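Local coordinates for genome polyprotein (Chicken sicinivirus JSY, PDB 6QWT) that includes the 3Dpol RNA-dependent RNA polymerase, the piece present here, which probably copies viral RNA during genome replication, at residues 75-78 with 79-83; 191-194 with 195-199; 264-267 with 268-272. All coordinates share one frame; numbering follows the deposited sequence.

The three interactions follow one another along the chain without nesting or crossing, and each is a local contact within one continuous run, so none closes a long loop. Interaction 1 (75-83) forms the end of helix 70-81 and its exit, interaction 2 (191-199) lies along helix 191-198, and interaction 3 (264-272) is the turn that leads into helix 267-276. The first two meet directly: Phe83 CZ lies 3.6 Å from Leu193 CD1, and both helices reach helix 298-316. Interaction 3 stands apart, its nearest atoms about 7 Å from interaction 2 and about 10 Å from interaction 1, and it packs on helices 180-189 and 243-256.

Interaction 1. Residues 75-78 with 79-83; sequences KLYF and SRCNF
Phe78 O is gripped by two donors where helix 70-81 runs out: the backbone N of Asn82 at 3.1 Å, and a water whose oxygen is 2.7 Å away. The Asn82 N-H approaches from above the carbonyl plane, 37° out of it. The same water accepts from Phe83 N at 3.0 Å, so it links the last turn to Phe83, two residues past the helix end. Asn82, with positive phi, is where the chain leaves helical geometry and turns away. Further back, Lys75 O, Leu76 O and Tyr77 O each receive the N-H four residues on, the Lys75 O to Ser79 N bond measuring 2.8 Å.

The side chains add a Cys sulfur-aromatic contact. Cys81 SG sits over one face of the Tyr77 ring, 3.6 Å from its centroid and 21° off the normal. Its offset is toward the hydroxyl end, where CZ is 3.3 Å from SG. Tyr77 CG stands anti to its own N, which carries the ring along the helix toward the sulfur of the following turn, and the far end of the ring is fixed by a hydrogen bond from OH to Tyr204 O.

Outward from this helix, Tyr77 and Phe78 rest on helix 298-316, the long helix of polymerase motif B in the palm, and Phe78 also touches helix 243-256. Lys75 NZ makes a salt bridge with Glu252 of the latter. On another side Arg80 bonds through NH1 to Trp327 O and forms a cation-pi contact with the Trp327 ring. One face of the Phe78 ring receives Tyr77 CD2, and the water bound to Phe78 O lies at that ring's edge, in its plane. Phe78 CD1 approaches the edge of the Phe83 ring, 4.3 Å from Phe83 CD1.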
loop_
_atom_site.group_PDB
_atom_site.type_symbol
_atom_site.label_atom_id
_atom_site.label_comp_id
_atom_site.label_asym_id
_atom_site.label_seq_id
_atom_site.Cartn_x
_atom_site.Cartn_y
_atom_site.Cartn_z
ATOM N N LYS A 75 -4.543 21.775 8.034
ATOM C CA LYS A 75 -5.749 22.187 8.745
ATOM C C LYS A 75 -7.005 21.802 7.975
ATOM O O LYS A 75 -7.988 21.345 8.568
ATOM C CB LYS A 75 -5.716 23.696 8.996
ATOM C CG LYS A 75 -4.508 24.165 9.790
ATOM C CD LYS A 75 -4.472 23.514 11.163
ATOM C CE LYS A 75 -3.238 23.930 11.942
ATOM N NZ LYS A 75 -3.253 23.362 13.319
ATOM N N LEU A 76 -6.988 21.969 6.651
ATOM C CA LEU A 76 -8.158 21.640 5.844
ATOM C C LEU A 76 -8.492 20.157 5.936
ATOM O O LEU A 76 -9.654 19.780 6.135
ATOM C CB LEU A 76 -7.922 22.049 4.390
ATOM C CG LEU A 76 -9.089 21.787 3.438
ATOM C CD1 LEU A 76 -10.348 22.497 3.927
ATOM C CD2 LEU A 76 -8.728 22.229 2.030
ATOM N N TYR A 77 -7.482 19.294 5.800
ATOM C CA TYR A 77 -7.726 17.855 5.834
ATOM C C TYR A 77 -8.282 17.422 7.188
ATOM O O TYR A 77 -9.310 16.740 7.259
ATOM C CB TYR A 77 -6.441 17.099 5.502
ATOM C CG TYR A 77 -6.557 15.605 5.695
ATOM C CD1 TYR A 77 -7.322 14.835 4.831
ATOM C CD2 TYR A 77 -5.908 14.967 6.747
ATOM C CE1 TYR A 77 -7.441 13.474 5.003
ATOM C CE2 TYR A 77 -6.022 13.600 6.928
ATOM C CZ TYR A 77 -6.790 12.859 6.050
ATOM O OH TYR A 77 -6.920 11.498 6.213
ATOM N N PHE A 78 -7.624 17.823 8.277
ATOM C CA PHE A 78 -8.099 17.434 9.599
ATOM C C PHE A 78 -9.415 18.103 9.967
ATOM O O PHE A 78 -10.155 17.565 10.799
ATOM C CB PHE A 78 -7.041 17.746 10.652
ATOM C CG PHE A 78 -5.957 16.714 10.728
ATOM C CD1 PHE A 78 -6.135 15.557 11.469
ATOM C CD2 PHE A 78 -4.768 16.891 10.041
ATOM C CE1 PHE A 78 -5.139 14.602 11.532
ATOM C CE2 PHE A 78 -3.770 15.944 10.098
ATOM C CZ PHE A 78 -3.954 14.799 10.848
ATOM N N SER A 79 -9.722 19.256 9.371
ATOM C CA SER A 79 -11.030 19.867 9.583
ATOM C C SER A 79 -12.136 18.978 9.031
ATOM O O SER A 79 -13.155 18.744 9.694
ATOM C CB SER A 79 -11.076 21.253 8.936
ATOM O OG SER A 79 -12.372 21.814 9.019
ATOM N N ARG A 80 -11.947 18.464 7.815
ATOM C CA ARG A 80 -12.938 17.575 7.224
ATOM C C ARG A 80 -12.993 16.239 7.954
ATOM O O ARG A 80 -14.080 15.679 8.148
ATOM C CB ARG A 80 -12.638 17.360 5.743
ATOM C CG ARG A 80 -13.430 16.218 5.136
ATOM C CD ARG A 80 -13.545 16.355 3.637
ATOM N NE ARG A 80 -14.090 17.650 3.242
ATOM C CZ ARG A 80 -14.421 17.966 1.994
ATOM N NH1 ARG A 80 -14.264 17.074 1.022
ATOM N NH2 ARG A 80 -14.906 19.168 1.717
ATOM N N CYS A 81 -11.836 15.706 8.358
ATOM C CA CYS A 81 -11.813 14.441 9.089
ATOM C C CYS A 81 -12.687 14.510 10.336
ATOM O O CYS A 81 -13.485 13.602 10.599
ATOM C CB CYS A 81 -10.377 14.074 9.465
ATOM S SG CYS A 81 -9.368 13.424 8.109
ATOM N N ASN A 82 -12.551 15.588 11.114
ATOM C CA ASN A 82 -13.347 15.811 12.323
ATOM C C ASN A 82 -13.238 14.621 13.279
ATOM O O ASN A 82 -14.237 14.104 13.782
ATOM C CB ASN A 82 -14.807 16.111 11.967
ATOM C CG ASN A 82 -15.584 16.722 13.126
ATOM O OD1 ASN A 82 -15.040 17.487 13.923
ATOM N ND2 ASN A 82 -16.864 16.385 13.219
ATOM N N PHE A 83 -12.005 14.184 13.518
ATOM C CA PHE A 83 -11.764 13.080 14.435
ATOM C C PHE A 83 -12.185 13.472 15.849
ATOM O O PHE A 83 -11.840 14.568 16.310
ATOM C CB PHE A 83 -10.284 12.691 14.438
ATOM C CG PHE A 83 -9.855 11.882 13.249
ATOM C CD1 PHE A 83 -8.860 12.349 12.402
ATOM C CD2 PHE A 83 -10.427 10.647 12.987
ATOM C CE1 PHE A 83 -8.454 11.606 11.306
ATOM C CE2 PHE A 83 -10.022 9.900 11.894
ATOM C CZ PHE A 83 -9.036 10.381 11.053
HETATM O O HOH W 1 -9.635 15.806 12.798
#

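Interaction 2. Residues 191-194 with 195-199; sequences GGLF and EAMHS
Leu193 and Met197, one turn apart on helix 191-198, lie side by side and point the same way. The touching atoms are Leu193 CD1 and Met197 SD, 3.7 Å apart. The two first torsions differ: Leu193 CG is anti to the backbone N (chi1 178°), leaning its branch along the helix toward the later turn, whereas Met197 CG stands beside its own N (chi1 -63°). With that choice Met197 CG lies 3.5 Å from Leu193 O, the same oxygen that Met197 N reaches at 3.0 Å.

Phe194 O, one residue on, is the next acceptor. It takes the His198 N-H at 2.7 Å and, weakly, that of Met197 at 3.3 Å. His198 CB crowds against this oxygen, while its imidazole leads away from the earlier turn. Glu195 works differently, with its aliphatic part running alongside the glycine pair: CG is 3.4 Å from Gly191 O, which also receives Glu195 N. The carboxylate then extends outward, where OE2 is hydrogen-bonded to Thr98 OG1. At the last turn Ser199 OG returns to Glu195 O at 2.9 Å, joining Ser199 N there, so that one carbonyl is held by both donors of a single residue.

Phe194, Glu195 and His198 all touch Leu101 of strand 101-102, and Phe194 and Met197 touch Ile302. Phe194 thus contacts both, and the helix packs on that short strand as well as on the palm helix 298-316.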
loop_
_atom_site.group_PDB
_atom_site.type_symbol
_atom_site.label_atom_id
_atom_site.label_comp_id
_atom_site.label_asym_id
_atom_site.label_seq_id
_atom_site.Cartn_x
_atom_site.Cartn_y
_atom_site.Cartn_z
ATOM N N GLY A 191 -3.563 2.497 17.103
ATOM C CA GLY A 191 -4.631 1.541 16.851
ATOM C C GLY A 191 -6.010 2.171 16.866
ATOM O O GLY A 191 -6.892 1.772 16.101
ATOM N N GLY A 192 -6.220 3.157 17.743
ATOM C CA GLY A 192 -7.475 3.889 17.726
ATOM C C GLY A 192 -7.710 4.601 16.407
ATOM O O GLY A 192 -8.825 4.604 15.881
ATOM N N LEU A 193 -6.659 5.207 15.850
ATOM C CA LEU A 193 -6.773 5.799 14.522
ATOM C C LEU A 193 -7.001 4.729 13.460
ATOM O O LEU A 193 -7.849 4.899 12.576
ATOM C CB LEU A 193 -5.521 6.615 14.202
ATOM C CG LEU A 193 -5.455 7.266 12.817
ATOM C CD1 LEU A 193 -6.528 8.337 12.658
ATOM C CD2 LEU A 193 -4.076 7.846 12.572
ATOM N N PHE A 194 -6.261 3.617 13.539
ATOM C CA PHE A 194 -6.433 2.544 12.563
ATOM C C PHE A 194 -7.846 1.979 12.613
ATOM O O PHE A 194 -8.450 1.713 11.569
ATOM C CB PHE A 194 -5.405 1.435 12.802
ATOM C CG PHE A 194 -3.975 1.877 12.624
ATOM C CD1 PHE A 194 -3.666 3.005 11.879
ATOM C CD2 PHE A 194 -2.936 1.164 13.208
ATOM C CE1 PHE A 194 -2.351 3.412 11.719
ATOM C CE2 PHE A 194 -1.620 1.564 13.051
ATOM C CZ PHE A 194 -1.327 2.691 12.306
ATOM N N GLU A 195 -8.390 1.792 13.819
ATOM C CA GLU A 195 -9.771 1.340 13.952
ATOM C C GLU A 195 -10.725 2.275 13.221
ATOM O O GLU A 195 -11.586 1.828 12.453
ATOM C CB GLU A 195 -10.154 1.255 15.428
ATOM C CG GLU A 195 -9.760 -0.031 16.116
ATOM C CD GLU A 195 -10.381 -0.146 17.492
ATOM O OE1 GLU A 195 -10.541 0.895 18.165
ATOM O OE2 GLU A 195 -10.719 -1.274 17.899
ATOM N N ALA A 196 -10.577 3.583 13.445
ATOM C CA ALA A 196 -11.518 4.545 12.884
ATOM C C ALA A 196 -11.455 4.571 11.362
ATOM O O ALA A 196 -12.483 4.736 10.695
ATOM C CB ALA A 196 -11.242 5.937 13.455
ATOM N N MET A 197 -10.262 4.406 10.791
ATOM C CA MET A 197 -10.088 4.534 9.348
ATOM C C MET A 197 -10.254 3.205 8.619
ATOM O O MET A 197 -10.976 3.133 7.620
ATOM C CB MET A 197 -8.716 5.137 9.037
ATOM C CG MET A 197 -8.543 6.546 9.568
ATOM S SD MET A 197 -6.937 7.244 9.170
ATOM C CE MET A 197 -7.015 7.304 7.381
ATOM N N HIS A 198 -9.589 2.153 9.109
ATOM C CA HIS A 198 -9.650 0.848 8.454
ATOM C C HIS A 198 -11.070 0.299 8.408
ATOM O O HIS A 198 -11.445 -0.368 7.438
ATOM C CB HIS A 198 -8.722 -0.138 9.172
ATOM C CG HIS A 198 -8.454 -1.395 8.403
ATOM N ND1 HIS A 198 -9.293 -2.488 8.449
ATOM C CD2 HIS A 198 -7.435 -1.734 7.578
ATOM C CE1 HIS A 198 -8.805 -3.446 7.678
ATOM N NE2 HIS A 198 -7.678 -3.014 7.140
ATOM N N SER A 199 -11.875 0.565 9.435
ATOM C CA SER A 199 -13.249 0.076 9.469
ATOM C C SER A 199 -14.213 0.943 8.670
ATOM O O SER A 199 -15.399 0.607 8.593
ATOM C CB SER A 199 -13.744 -0.025 10.913
ATOM O OG SER A 199 -14.217 1.231 11.369
#

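Interaction 3. Residues 264-267 with 268-272; sequences PPDA and VQKYV
Ala267 and Asp266 offer their carbonyls to the N-H groups of the following turn, Ala267 O to Tyr271 N at 2.9 Å and Asp266 O to Lys270 N at 3.0 Å. The second bond is nearly straight (159°) and runs close to the direction of the carbonyl. Asp266 and Lys270 also meet through their side chains, which cross obliquely. Carboxylate oxygen OD2 lies against the aliphatic part of the lysine, 3.4 Å from Lys270 CG and close to CE as well. The ammonium is not in a salt bridge with it: NZ stays 4.3 Å from Asp266 OD2, so the attraction of the opposite charges is probably a modest, longer-range one. Lys270 is bent at chi2 and again at chi4, and the bend at chi2 (-89°) lets CG and CE both lie against OD2.

The arrangement is a type I beta turn, Pro264 to Ala267, that runs directly into helix 267-276 of the polymerase, the helix that precedes strand 277-282. Ala267 N closes the turn on Pro264 O at 3.2 Å. Asp266 occupies the N-cap position, yet its side chain makes no capping bond. Its CG lies between the backbone N and the carbonyl carbon (chi1 65°), and the carboxylate reaches instead over Lys270.

Gln269 bends at chi2, which brings OE1 to within 3.6 Å of Asp266 CA. A water donates to both Pro265 O, at 3.0 Å, and Gln269 OE1, at 3.2 Å, bridging turn and helix. Ala267 packs on Leu189 of helix 180-189 beside Tyr271, whose OH is hydrogen-bonded to Ala182 O, while Val268 and Gln269 touch Ala254 of helix 243-256.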
loop_
_atom_site.group_PDB
_atom_site.type_symbol
_atom_site.label_atom_id
_atom_site.label_comp_id
_atom_site.label_asym_id
_atom_site.label_seq_id
_atom_site.Cartn_x
_atom_site.Cartn_y
_atom_site.Cartn_z
ATOM N N PRO A 264 5.063 7.681 27.579
ATOM C CA PRO A 264 5.507 9.070 27.660
ATOM C C PRO A 264 4.624 9.968 26.816
ATOM O O PRO A 264 4.052 9.531 25.800
ATOM C CB PRO A 264 6.943 9.017 27.117
ATOM C CG PRO A 264 7.058 7.700 26.412
ATOM C CD PRO A 264 6.140 6.779 27.140
ATOM N N PRO A 265 4.490 11.242 27.198
ATOM C CA PRO A 265 3.489 12.104 26.546
ATOM C C PRO A 265 3.843 12.504 25.125
ATOM O O PRO A 265 2.952 12.956 24.394
ATOM C CB PRO A 265 3.431 13.327 27.468
ATOM C CG PRO A 265 4.788 13.385 28.084
ATOM C CD PRO A 265 5.226 11.952 28.259
ATOM N N ASP A 266 5.102 12.370 24.708
ATOM C CA ASP A 266 5.506 12.693 23.346
ATOM C C ASP A 266 5.701 11.450 22.483
ATOM O O ASP A 266 6.376 11.521 21.450
ATOM C CB ASP A 266 6.781 13.540 23.357
ATOM C CG ASP A 266 7.989 12.787 23.906
ATOM O OD1 ASP A 266 7.814 11.908 24.777
ATOM O OD2 ASP A 266 9.121 13.085 23.466
ATOM N N ALA A 267 5.116 10.315 22.881
ATOM C CA ALA A 267 5.354 9.067 22.163
ATOM C C ALA A 267 4.831 9.126 20.736
ATOM O O ALA A 267 5.392 8.486 19.841
ATOM C CB ALA A 267 4.709 7.900 22.907
ATOM N N VAL A 268 3.760 9.884 20.509
ATOM C CA VAL A 268 3.189 9.998 19.172
ATOM C C VAL A 268 4.187 10.656 18.221
ATOM O O VAL A 268 4.521 10.105 17.163
ATOM C CB VAL A 268 1.860 10.768 19.241
ATOM C CG1 VAL A 268 0.735 9.828 19.651
ATOM C CG2 VAL A 268 1.979 11.883 20.266
ATOM N N GLN A 269 4.690 11.839 18.589
ATOM C CA GLN A 269 5.658 12.526 17.739
ATOM C C GLN A 269 6.936 11.712 17.579
ATOM O O GLN A 269 7.529 11.680 16.495
ATOM C CB GLN A 269 5.980 13.906 18.311
ATOM C CG GLN A 269 4.832 14.899 18.247
ATOM C CD GLN A 269 4.226 15.163 19.610
ATOM O OE1 GLN A 269 4.101 14.254 20.436
ATOM N NE2 GLN A 269 3.841 16.411 19.854
ATOM N N LYS A 270 7.376 11.045 18.650
ATOM C CA LYS A 270 8.616 10.280 18.581
ATOM C C LYS A 270 8.469 9.061 17.677
ATOM O O LYS A 270 9.403 8.707 16.949
ATOM C CB LYS A 270 9.059 9.869 19.984
ATOM C CG LYS A 270 9.626 11.020 20.813
ATOM C CD LYS A 270 11.128 11.162 20.610
ATOM C CE LYS A 270 11.660 12.457 21.217
ATOM N NZ LYS A 270 11.835 13.531 20.197
ATOM N N TYR A 271 7.305 8.407 17.696
ATOM C CA TYR A 271 7.116 7.267 16.804
ATOM C C TYR A 271 7.043 7.713 15.350
ATOM O O TYR A 271 7.573 7.039 14.460
ATOM C CB TYR A 271 5.863 6.480 17.180
ATOM C CG TYR A 271 5.803 5.124 16.505
ATOM C CD1 TYR A 271 6.270 3.985 17.149
ATOM C CD2 TYR A 271 5.301 4.988 15.215
ATOM C CE1 TYR A 271 6.227 2.744 16.530
ATOM C CE2 TYR A 271 5.256 3.757 14.589
ATOM C CZ TYR A 271 5.718 2.637 15.251
ATOM O OH TYR A 271 5.671 1.406 14.630
ATOM N N VAL A 272 6.386 8.844 15.084
ATOM C CA VAL A 272 6.346 9.356 13.720
ATOM C C VAL A 272 7.741 9.756 13.258
ATOM O O VAL A 272 8.082 9.602 12.078
ATOM C CB VAL A 272 5.342 10.522 13.620
ATOM C CG1 VAL A 272 5.364 11.143 12.230
ATOM C CG2 VAL A 272 3.942 10.029 13.960
HETATM O O HOH W 2 3.142 15.701 23.158
#